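Peptide ABC transporter, peptide-binding protein (PDB 2D5W) probably serves as the solute-binding component of a peptide ABC transporter, holding an oligopeptide in a cleft for uptake, and is seen here with a pentapeptide. Local coordinates at residues 13-17 with 443-448; 46-50 with 566-571; 295-299 with 595-600; 299-303 with 354-359. All blocks are in the same frame, centred on the assembly; numbering follows the deposited sequence.

Interaction 1: residues 13-17 with 443-448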
# COMPACT_ATOMS: atom_id res chain seq x y z
N SER A 13 -14.57 -0.57 -3.28
CA SER A 13 -15.13 0.53 -2.49
C SER A 13 -14.26 1.79 -2.49
O SER A 13 -14.59 2.77 -1.82
CB SER A 13 -15.38 0.07 -1.05
OG SER A 13 -14.17 -0.32 -0.43
N GLN A 14 -13.16 1.75 -3.22
CA GLN A 14 -12.26 2.89 -3.33
C GLN A 14 -11.83 3.00 -4.79
O GLN A 14 -11.74 1.99 -5.49
CB GLN A 14 -11.04 2.70 -2.43
CG GLN A 14 -11.41 2.70 -0.96
CD GLN A 14 -10.23 2.47 -0.04
OE1 GLN A 14 -9.08 2.73 -0.40
NE2 GLN A 14 -10.52 2.00 1.17
N GLU A 15 -11.57 4.22 -5.24
CA GLU A 15 -11.19 4.47 -6.62
C GLU A 15 -9.83 5.17 -6.71
O GLU A 15 -9.53 6.05 -5.90
CB GLU A 15 -12.25 5.34 -7.29
CG GLU A 15 -12.05 5.58 -8.77
CD GLU A 15 -13.22 6.30 -9.42
OE1 GLU A 15 -14.28 6.44 -8.76
OE2 GLU A 15 -13.10 6.73 -10.59
N PRO A 16 -8.99 4.78 -7.68
CA PRO A 16 -7.69 5.43 -7.80
C PRO A 16 -7.86 6.92 -8.08
O PRO A 16 -8.75 7.32 -8.83
CB PRO A 16 -7.06 4.73 -9.00
CG PRO A 16 -7.72 3.38 -9.01
CD PRO A 16 -9.15 3.70 -8.67
N ARG A 17 -7.01 7.75 -7.48
CA ARG A 17 -7.09 9.19 -7.73
C ARG A 17 -6.49 9.49 -9.10
O ARG A 17 -6.96 10.37 -9.82
CB ARG A 17 -6.35 9.96 -6.63
CG ARG A 17 -6.34 11.48 -6.81
CD ARG A 17 -7.74 12.05 -7.05
NE ARG A 17 -7.73 13.51 -7.16
CZ ARG A 17 -7.69 14.35 -6.13
NH1 ARG A 17 -7.68 15.66 -6.33
NH2 ARG A 17 -7.67 13.88 -4.89
N SER A 443 -11.18 7.76 -0.25
CA SER A 443 -9.84 7.21 -0.38
C SER A 443 -9.04 8.03 -1.40
O SER A 443 -7.87 8.34 -1.18
CB SER A 443 -9.96 5.75 -0.84
OG SER A 443 -8.73 5.24 -1.34
N ALA A 444 -9.68 8.38 -2.51
CA ALA A 444 -9.03 9.15 -3.57
C ALA A 444 -8.56 10.53 -3.10
O ALA A 444 -7.73 11.16 -3.76
CB ALA A 444 -9.98 9.30 -4.76
N VAL A 445 -9.11 10.99 -1.98
CA VAL A 445 -8.73 12.28 -1.41
C VAL A 445 -7.70 12.12 -0.29
O VAL A 445 -6.62 12.71 -0.35
CB VAL A 445 -9.96 13.03 -0.85
CG1 VAL A 445 -9.51 14.29 -0.10
CG2 VAL A 445 -10.90 13.42 -1.98
N VAL A 446 -8.02 11.32 0.72
CA VAL A 446 -7.11 11.17 1.85
C VAL A 446 -5.80 10.45 1.58
O VAL A 446 -4.82 10.66 2.29
CB VAL A 446 -7.81 10.50 3.07
CG1 VAL A 446 -9.03 11.31 3.48
CG2 VAL A 446 -8.20 9.06 2.74
N PHE A 447 -5.77 9.62 0.54
CA PHE A 447 -4.55 8.90 0.22
C PHE A 447 -3.73 9.55 -0.89
O PHE A 447 -2.73 8.99 -1.34
CB PHE A 447 -4.88 7.44 -0.13
CG PHE A 447 -5.48 6.67 1.02
CD1 PHE A 447 -6.47 5.72 0.78
CD2 PHE A 447 -5.07 6.88 2.34
CE1 PHE A 447 -7.04 5.00 1.82
CE2 PHE A 447 -5.64 6.16 3.39
CZ PHE A 447 -6.62 5.22 3.13
N ALA A 448 -4.15 10.73 -1.35
CA ALA A 448 -3.40 11.47 -2.35
C ALA A 448 -2.24 12.12 -1.60
O ALA A 448 -2.39 12.51 -0.43
CB ALA A 448 -4.28 12.53 -3.00
O HOH W 1 -12.04 6.67 -3.45

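Interaction 2: residues 46-50 with 566-571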
# COMPACT_ATOMS: atom_id res chain seq x y z
N GLY A 46 7.12 -11.94 -11.56
CA GLY A 46 5.94 -11.84 -10.72
C GLY A 46 6.12 -12.64 -9.44
O GLY A 46 7.16 -13.26 -9.24
N PHE A 47 5.12 -12.59 -8.57
CA PHE A 47 5.16 -13.34 -7.31
C PHE A 47 3.79 -14.02 -7.22
O PHE A 47 2.76 -13.35 -7.11
CB PHE A 47 5.38 -12.39 -6.13
CG PHE A 47 5.91 -13.07 -4.89
CD1 PHE A 47 5.16 -13.12 -3.72
CD2 PHE A 47 7.18 -13.66 -4.90
CE1 PHE A 47 5.66 -13.75 -2.58
CE2 PHE A 47 7.68 -14.29 -3.76
CZ PHE A 47 6.92 -14.33 -2.60
N ASN A 48 3.78 -15.35 -7.26
CA ASN A 48 2.52 -16.08 -7.26
C ASN A 48 1.90 -16.39 -5.90
O ASN A 48 2.44 -16.04 -4.85
CB ASN A 48 2.64 -17.36 -8.10
CG ASN A 48 3.60 -18.38 -7.51
OD1 ASN A 48 3.78 -18.45 -6.29
ND2 ASN A 48 4.19 -19.19 -8.37
N ALA A 49 0.75 -17.06 -5.93
CA ALA A 49 0.02 -17.41 -4.72
C ALA A 49 0.78 -18.37 -3.81
O ALA A 49 0.49 -18.45 -2.62
CB ALA A 49 -1.34 -18.00 -5.08
N ASP A 50 1.74 -19.09 -4.38
CA ASP A 50 2.55 -20.03 -3.61
C ASP A 50 3.78 -19.32 -3.05
O ASP A 50 4.71 -19.96 -2.57
CB ASP A 50 2.98 -21.20 -4.51
CG ASP A 50 1.86 -22.19 -4.76
OD1 ASP A 50 1.92 -22.90 -5.79
OD2 ASP A 50 0.92 -22.26 -3.94
N SER A 566 -3.55 -14.70 -2.08
CA SER A 566 -2.90 -15.32 -0.93
C SER A 566 -2.34 -14.17 -0.11
O SER A 566 -2.49 -13.01 -0.48
CB SER A 566 -1.77 -16.25 -1.38
OG SER A 566 -0.71 -15.51 -1.96
N ALA A 567 -1.69 -14.49 1.00
CA ALA A 567 -1.13 -13.45 1.86
C ALA A 567 -0.24 -12.46 1.11
O ALA A 567 -0.29 -11.26 1.36
CB ALA A 567 -0.35 -14.09 3.00
N TYR A 568 0.56 -12.97 0.18
CA TYR A 568 1.47 -12.11 -0.57
C TYR A 568 1.43 -12.24 -2.09
O TYR A 568 2.37 -11.83 -2.77
CB TYR A 568 2.90 -12.33 -0.06
CG TYR A 568 3.11 -11.90 1.37
CD1 TYR A 568 3.29 -12.84 2.38
CD2 TYR A 568 3.17 -10.55 1.71
CE1 TYR A 568 3.52 -12.45 3.70
CE2 TYR A 568 3.40 -10.14 3.03
CZ TYR A 568 3.58 -11.10 4.02
OH TYR A 568 3.84 -10.70 5.31
N SER A 569 0.35 -12.81 -2.64
CA SER A 569 0.25 -12.94 -4.09
C SER A 569 0.37 -11.56 -4.73
O SER A 569 -0.24 -10.60 -4.25
CB SER A 569 -1.08 -13.60 -4.48
OG SER A 569 -2.19 -12.88 -3.98
N GLY A 570 1.15 -11.47 -5.80
CA GLY A 570 1.34 -10.19 -6.46
C GLY A 570 2.14 -9.24 -5.58
O GLY A 570 2.20 -8.04 -5.83
N GLY A 571 2.77 -9.80 -4.55
CA GLY A 571 3.56 -9.01 -3.63
C GLY A 571 2.78 -8.53 -2.42
O GLY A 571 3.17 -8.78 -1.28

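Interaction 3: residues 295-299 with 595-600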
# COMPACT_ATOMS: atom_id res chain seq x y z
N ILE A 295 -17.48 -17.55 -0.77
CA ILE A 295 -16.93 -16.49 0.06
C ILE A 295 -15.67 -17.01 0.72
O ILE A 295 -15.68 -18.08 1.34
CB ILE A 295 -17.93 -16.06 1.15
CG1 ILE A 295 -19.25 -15.64 0.50
CG2 ILE A 295 -17.35 -14.90 1.96
CD1 ILE A 295 -20.38 -15.41 1.49
N TRP A 296 -14.57 -16.27 0.59
CA TRP A 296 -13.29 -16.66 1.16
C TRP A 296 -12.71 -15.54 2.01
O TRP A 296 -12.98 -14.37 1.77
CB TRP A 296 -12.27 -16.96 0.06
CG TRP A 296 -12.73 -17.92 -0.98
CD1 TRP A 296 -13.27 -17.63 -2.20
CD2 TRP A 296 -12.66 -19.34 -0.90
NE1 TRP A 296 -13.53 -18.79 -2.89
CE2 TRP A 296 -13.17 -19.85 -2.12
CE3 TRP A 296 -12.21 -20.24 0.08
CZ2 TRP A 296 -13.24 -21.23 -2.38
CZ3 TRP A 296 -12.28 -21.61 -0.18
CH2 TRP A 296 -12.79 -22.08 -1.40
N PHE A 297 -11.90 -15.91 3.00
CA PHE A 297 -11.23 -14.94 3.86
C PHE A 297 -9.74 -15.25 3.76
O PHE A 297 -9.30 -16.34 4.12
CB PHE A 297 -11.72 -15.08 5.30
CG PHE A 297 -13.15 -14.66 5.49
CD1 PHE A 297 -13.47 -13.35 5.83
CD2 PHE A 297 -14.18 -15.57 5.30
CE1 PHE A 297 -14.79 -12.95 5.97
CE2 PHE A 297 -15.51 -15.19 5.45
CZ PHE A 297 -15.82 -13.88 5.78
N VAL A 298 -8.98 -14.28 3.27
CA VAL A 298 -7.55 -14.47 3.09
C VAL A 298 -6.70 -13.60 4.00
O VAL A 298 -6.73 -12.38 3.91
CB VAL A 298 -7.14 -14.18 1.62
CG1 VAL A 298 -5.65 -14.40 1.43
CG2 VAL A 298 -7.94 -15.07 0.68
N PRO A 299 -5.93 -14.23 4.91
CA PRO A 299 -5.09 -13.44 5.81
C PRO A 299 -3.96 -12.79 5.02
O PRO A 299 -3.49 -13.34 4.03
CB PRO A 299 -4.58 -14.48 6.80
CG PRO A 299 -5.71 -15.45 6.86
CD PRO A 299 -6.06 -15.61 5.40
N GLN A 595 -8.44 -21.47 -4.40
CA GLN A 595 -8.41 -20.55 -3.27
C GLN A 595 -8.34 -21.18 -1.87
O GLN A 595 -7.74 -20.60 -0.97
CB GLN A 595 -9.63 -19.63 -3.34
CG GLN A 595 -9.65 -18.56 -2.28
CD GLN A 595 -8.50 -17.59 -2.44
OE1 GLN A 595 -8.53 -16.69 -3.28
NE2 GLN A 595 -7.46 -17.78 -1.64
N ALA A 596 -8.94 -22.35 -1.71
CA ALA A 596 -8.98 -23.01 -0.41
C ALA A 596 -7.69 -23.04 0.41
O ALA A 596 -7.67 -22.60 1.56
CB ALA A 596 -9.52 -24.43 -0.57
N LYS A 597 -6.62 -23.56 -0.17
CA LYS A 597 -5.35 -23.68 0.54
C LYS A 597 -4.70 -22.38 1.01
O LYS A 597 -3.82 -22.41 1.87
CB LYS A 597 -4.34 -24.46 -0.31
CG LYS A 597 -3.88 -23.73 -1.56
CD LYS A 597 -2.90 -24.56 -2.37
CE LYS A 597 -3.57 -25.77 -2.99
NZ LYS A 597 -4.64 -25.37 -3.95
N TYR A 598 -5.13 -21.25 0.47
CA TYR A 598 -4.56 -19.96 0.86
C TYR A 598 -5.49 -19.16 1.77
O TYR A 598 -5.12 -18.10 2.27
CB TYR A 598 -4.26 -19.12 -0.38
CG TYR A 598 -3.53 -19.87 -1.47
CD1 TYR A 598 -2.20 -20.25 -1.31
CD2 TYR A 598 -4.18 -20.20 -2.65
CE1 TYR A 598 -1.54 -20.96 -2.32
CE2 TYR A 598 -3.53 -20.90 -3.66
CZ TYR A 598 -2.21 -21.28 -3.49
OH TYR A 598 -1.59 -21.99 -4.49
N ALA A 599 -6.70 -19.67 1.97
CA ALA A 599 -7.69 -18.98 2.79
C ALA A 599 -7.91 -19.64 4.14
O ALA A 599 -7.49 -20.77 4.36
CB ALA A 599 -9.00 -18.89 2.03
N LEU A 600 -8.57 -18.91 5.04
CA LEU A 600 -8.88 -19.43 6.36
C LEU A 600 -9.84 -20.60 6.19
O LEU A 600 -10.59 -20.66 5.22
CB LEU A 600 -9.54 -18.35 7.21
CG LEU A 600 -8.67 -17.16 7.63
CD1 LEU A 600 -9.54 -16.11 8.31
CD2 LEU A 600 -7.57 -17.64 8.58
O HOH W 2 -12.14 -18.59 4.03

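Interaction 4: residues 299-303 with 354-359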
# COMPACT_ATOMS: atom_id res chain seq x y z
N PRO A 299 -5.93 -14.23 4.91
CA PRO A 299 -5.09 -13.44 5.81
C PRO A 299 -3.96 -12.79 5.02
O PRO A 299 -3.49 -13.34 4.03
CB PRO A 299 -4.58 -14.48 6.80
CG PRO A 299 -5.71 -15.45 6.86
CD PRO A 299 -6.06 -15.61 5.40
N GLY A 300 -3.54 -11.61 5.46
CA GLY A 300 -2.46 -10.91 4.79
C GLY A 300 -1.81 -9.95 5.75
O GLY A 300 -2.17 -9.89 6.92
N ALA A 301 -0.84 -9.18 5.26
CA ALA A 301 -0.16 -8.21 6.09
C ALA A 301 -0.94 -6.91 5.92
O ALA A 301 -0.53 -6.00 5.21
CB ALA A 301 1.28 -8.04 5.63
N ILE A 302 -2.09 -6.85 6.58
CA ILE A 302 -3.00 -5.71 6.51
C ILE A 302 -3.16 -5.21 7.94
O ILE A 302 -3.83 -5.84 8.77
CB ILE A 302 -4.36 -6.16 5.94
CG1 ILE A 302 -4.13 -6.93 4.64
CG2 ILE A 302 -5.24 -4.94 5.68
CD1 ILE A 302 -5.31 -7.79 4.21
N TRP A 303 -2.57 -4.05 8.21
CA TRP A 303 -2.56 -3.50 9.55
C TRP A 303 -3.41 -2.25 9.75
O TRP A 303 -3.02 -1.15 9.33
CB TRP A 303 -1.10 -3.23 9.92
CG TRP A 303 -0.87 -2.62 11.27
CD1 TRP A 303 -1.24 -3.13 12.48
CD2 TRP A 303 -0.18 -1.40 11.54
NE1 TRP A 303 -0.82 -2.29 13.49
CE2 TRP A 303 -0.17 -1.22 12.94
CE3 TRP A 303 0.43 -0.43 10.73
CZ2 TRP A 303 0.43 -0.12 13.55
CZ3 TRP A 303 1.02 0.67 11.34
CH2 TRP A 303 1.02 0.82 12.74
N THR A 354 1.72 -4.43 17.38
CA THR A 354 2.90 -4.07 16.61
C THR A 354 2.44 -3.80 15.18
O THR A 354 1.27 -4.00 14.87
CB THR A 354 3.95 -5.20 16.68
OG1 THR A 354 5.11 -4.83 15.92
CG2 THR A 354 3.38 -6.50 16.14
N TRP A 355 3.35 -3.35 14.30
CA TRP A 355 2.97 -3.03 12.92
C TRP A 355 3.17 -4.16 11.92
O TRP A 355 2.69 -4.07 10.79
CB TRP A 355 3.72 -1.78 12.44
CG TRP A 355 5.11 -2.03 11.90
CD1 TRP A 355 5.46 -2.30 10.60
CD2 TRP A 355 6.32 -2.09 12.66
NE1 TRP A 355 6.81 -2.52 10.51
CE2 TRP A 355 7.37 -2.40 11.76
CE3 TRP A 355 6.63 -1.91 14.02
CZ2 TRP A 355 8.70 -2.53 12.17
CZ3 TRP A 355 7.95 -2.05 14.42
CH2 TRP A 355 8.97 -2.36 13.50
N ILE A 356 3.88 -5.21 12.33
CA ILE A 356 4.14 -6.35 11.46
C ILE A 356 3.12 -7.46 11.72
O ILE A 356 3.01 -7.95 12.84
CB ILE A 356 5.57 -6.90 11.69
CG1 ILE A 356 6.60 -5.81 11.37
CG2 ILE A 356 5.81 -8.13 10.82
CD1 ILE A 356 8.04 -6.21 11.61
N ALA A 357 2.38 -7.85 10.68
CA ALA A 357 1.36 -8.88 10.82
C ALA A 357 1.94 -10.28 11.04
O ALA A 357 3.05 -10.58 10.59
CB ALA A 357 0.46 -8.89 9.58
N PRO A 358 1.19 -11.14 11.74
CA PRO A 358 1.63 -12.51 12.04
C PRO A 358 2.04 -13.35 10.82
O PRO A 358 2.87 -14.25 10.95
CB PRO A 358 0.42 -13.11 12.76
CG PRO A 358 -0.12 -11.93 13.51
CD PRO A 358 -0.05 -10.83 12.47
N VAL A 359 1.48 -13.06 9.65
CA VAL A 359 1.85 -13.81 8.45
C VAL A 359 3.33 -13.64 8.13
O VAL A 359 3.91 -14.45 7.41
CB VAL A 359 1.00 -13.41 7.22
CG1 VAL A 359 -0.45 -13.81 7.42
CG2 VAL A 359 1.12 -11.92 6.96

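Interaction 1: residues 13-17 with 443-448
Gln14 and Ser443 begin the contact: Ser443 OG donates a hydrogen bond to Gln14 OE1 across 2.7 Å. The hydroxyl comes in well above the carbonyl plane, 46° out of it, while the Gln14 side chain, extended beyond CG, runs alongside Ser443 CB. The same oxygen sits at the edge of the Phe447 ring, 3.8 Å from Gln14 OE1 to Phe447 CE1, and Gln14 NE2 is left to bond the backbone of the bound peptide. A leucine at Gln14 would lack the amide N-H that holds the ligand backbone and would probably leave the Ser443 hydroxyl without its acceptor. Gln30 NE2 bonds Ser443 OG as well, so this hydroxyl both gives and receives. At Glu15 the backbone does the work: a water accepts from Glu15 N and from Ala444 N, each 3.1 Å away, and Ala444 CB lies 3.5 Å from Glu15 O. The carboxylate leads off to Trp218 and Gly221. Arg17 closes the walk. CG anti to the backbone N (chi1 178°) and a bend at chi2 wrap its aliphatic part round the carbonyl of Ala444, and Arg17 NH2 bonds Ala444 O at 2.9 Å, the oxygen lying in the guanidinium plane. The loop after strand 7-12 is thus tied to short helix 443-446 beside the ligand, where Phe447 packs on an apolar peptide side chain, consistent with a wall of the peptide cleft between the lobes, as in family 5 solute-binding proteins.

Interaction 2: residues 46-50 with 566-571
Phe47 turns the edge of its ring to the backbone of Tyr568, with Phe47 CD1 3.2 Å from Tyr568 O and that oxygen near the ring plane. Gly571 N approaches the same ring obliquely. The two aromatic side chains run alongside each other in the same direction, touching through Phe47 CE1 and Tyr568 CB; in the ring plane of Tyr568, at its edge, is Gly571 O. The motif is a type II beta turn, Tyr568 to Gly571, set against the end of strand 45-47. Gly571 N bonds Tyr568 O at 2.7 Å, closing the turn and fixing the oxygen that lies at the Phe47 ring edge. Gly570, at phi 69°, takes the turn position where positive phi favours glycine, and its amide points out of the turn: Gly570 N bonds Phe47 O at 2.8 Å, only modestly tilted from the carbonyl plane. A chi1 of -160° puts the Phe47 ring on the carbonyl side, where its edge meets Tyr568 O while Phe47 O takes the Gly570 amide. Further along, Ala49 CA packs on Ser569 CB at 4.0 Å. Ser569 OG accepts from Ser566 N and also bonds Tyr574 O. Ser566 OG reaches Ala49 O at 3.2 Å, at most a weak bond, since its proton has another acceptor within range.

Interaction 3: residues 295-299 with 595-600
Trp296 lays one face of its indole over the aliphatic part of Gln595. Its CB stands 3.9 Å from Gln595 CG; Trp296 CG and CD2 then come to 3.4 Å of that same methylene, which rests above the five-membered ring in a CH-pi contact, 16° off the ring normal. Farther out, Trp296 CE2 passes Gln595 CB, CE3 meets the methyl of Ala599 obliquely, CZ3 lies 3.6 Å from Ala596 CA, and CH2 at the far rim is near Ala596 N and CA. Cut back to an alanine, Trp296 is likely to leave a gap over Gln595 CG and beside Ala596 and the Ala599 methyl. The Gln595 chain bends at chi2 (64°), which swings its amide off the indole to Val298 CG2, 3.6 Å from Gln595 NE2; that nitrogen bonds Ala565 O. The backbones join once directly: Leu600 N bonds Phe297 O at 2.8 Å, almost straight at 172°. A water repeats the link, accepting from Phe297 N and donating to Leu600 O. Leu600 then spreads its methyls, CD1 against Phe297 CB and CD2 against Pro299 CG, the latter pair at 3.3 Å, tighter than a usual carbon contact. Trp296 and Val298 pair through their backbones with Tyr554 and Asn552 of strand 544-557, whereas Phe297 directs its N and O to the loop; the C-terminal tail 595-600 therefore runs along the edge of strand 293-308 opposite strand 544-557 at this point, while the Phe297 ring meets Phe277 of helix 277-280.

Interaction 4: residues 299-303 with 354-359
Trp303 and Trp355 meet without stacking their rings: the Trp303 indole lies flat over the CA and CB of Trp355. Trp355 CB sits 3.6 Å from the centroid of the Trp303 six-membered ring, only 6° off its normal, a CH-pi contact almost directly over the ring centre, and Trp355 CA is equally close to Trp303 CE2 at 3.6 Å. CG of Trp355 is wedged between its backbone N and carbonyl carbon (chi1 84°), which carries that indole away from Trp303 to an aromatic cluster of Trp538, Phe479 and Phe511, where its NE1 bonds Glu474. Trp303 NE1 comes within 3.0 Å of Thr354 O, but the angle is too poor for a hydrogen bond. Apolar packing does the rest. Ala357 CB presses on Ala301 CA at 3.6 Å, and Val359 CG2 lies 3.7 Å from Gly300 C, while its other methyl touches Pro299 CB. Having no side chain, Gly300 avoids the crowding that a CB would meet from Ile302 CD1. Its carbonyl accepts a weak bond from Ile302 N across an inverse gamma turn centred on Ala301. The turn makes the corner in long strand 293-308, with loop 354-359 packed along its side; just past it, Ile302, its CB turned away from that loop, packs on a basic side chain of the bound peptide, and the strand past the turn thus helps line the peptide-binding site.

How the interactions relate
Interactions 2 and 4 are the buried contacts; interactions 1 and 3 are only partly so, each with residues open to solvent. Interactions 3 and 4 share Pro299 and strand 293-308, using the residues before and after it in sequence, and interaction 2 adjoins both: Asp50 probably bonds the Tyr598 hydroxyl, while Tyr568 OH packs on Val359 and Ala301. Interaction 1 stands apart, its centre over 20 Å from the others. Chemistry follows place: side-chain polar bonds and a bridging water beside the peptide in interaction 1, a turn amide in interaction 2, one backbone bond, another bridging water and indole packing in interaction 3, and mainly apolar and CH-pi packing in interaction 4.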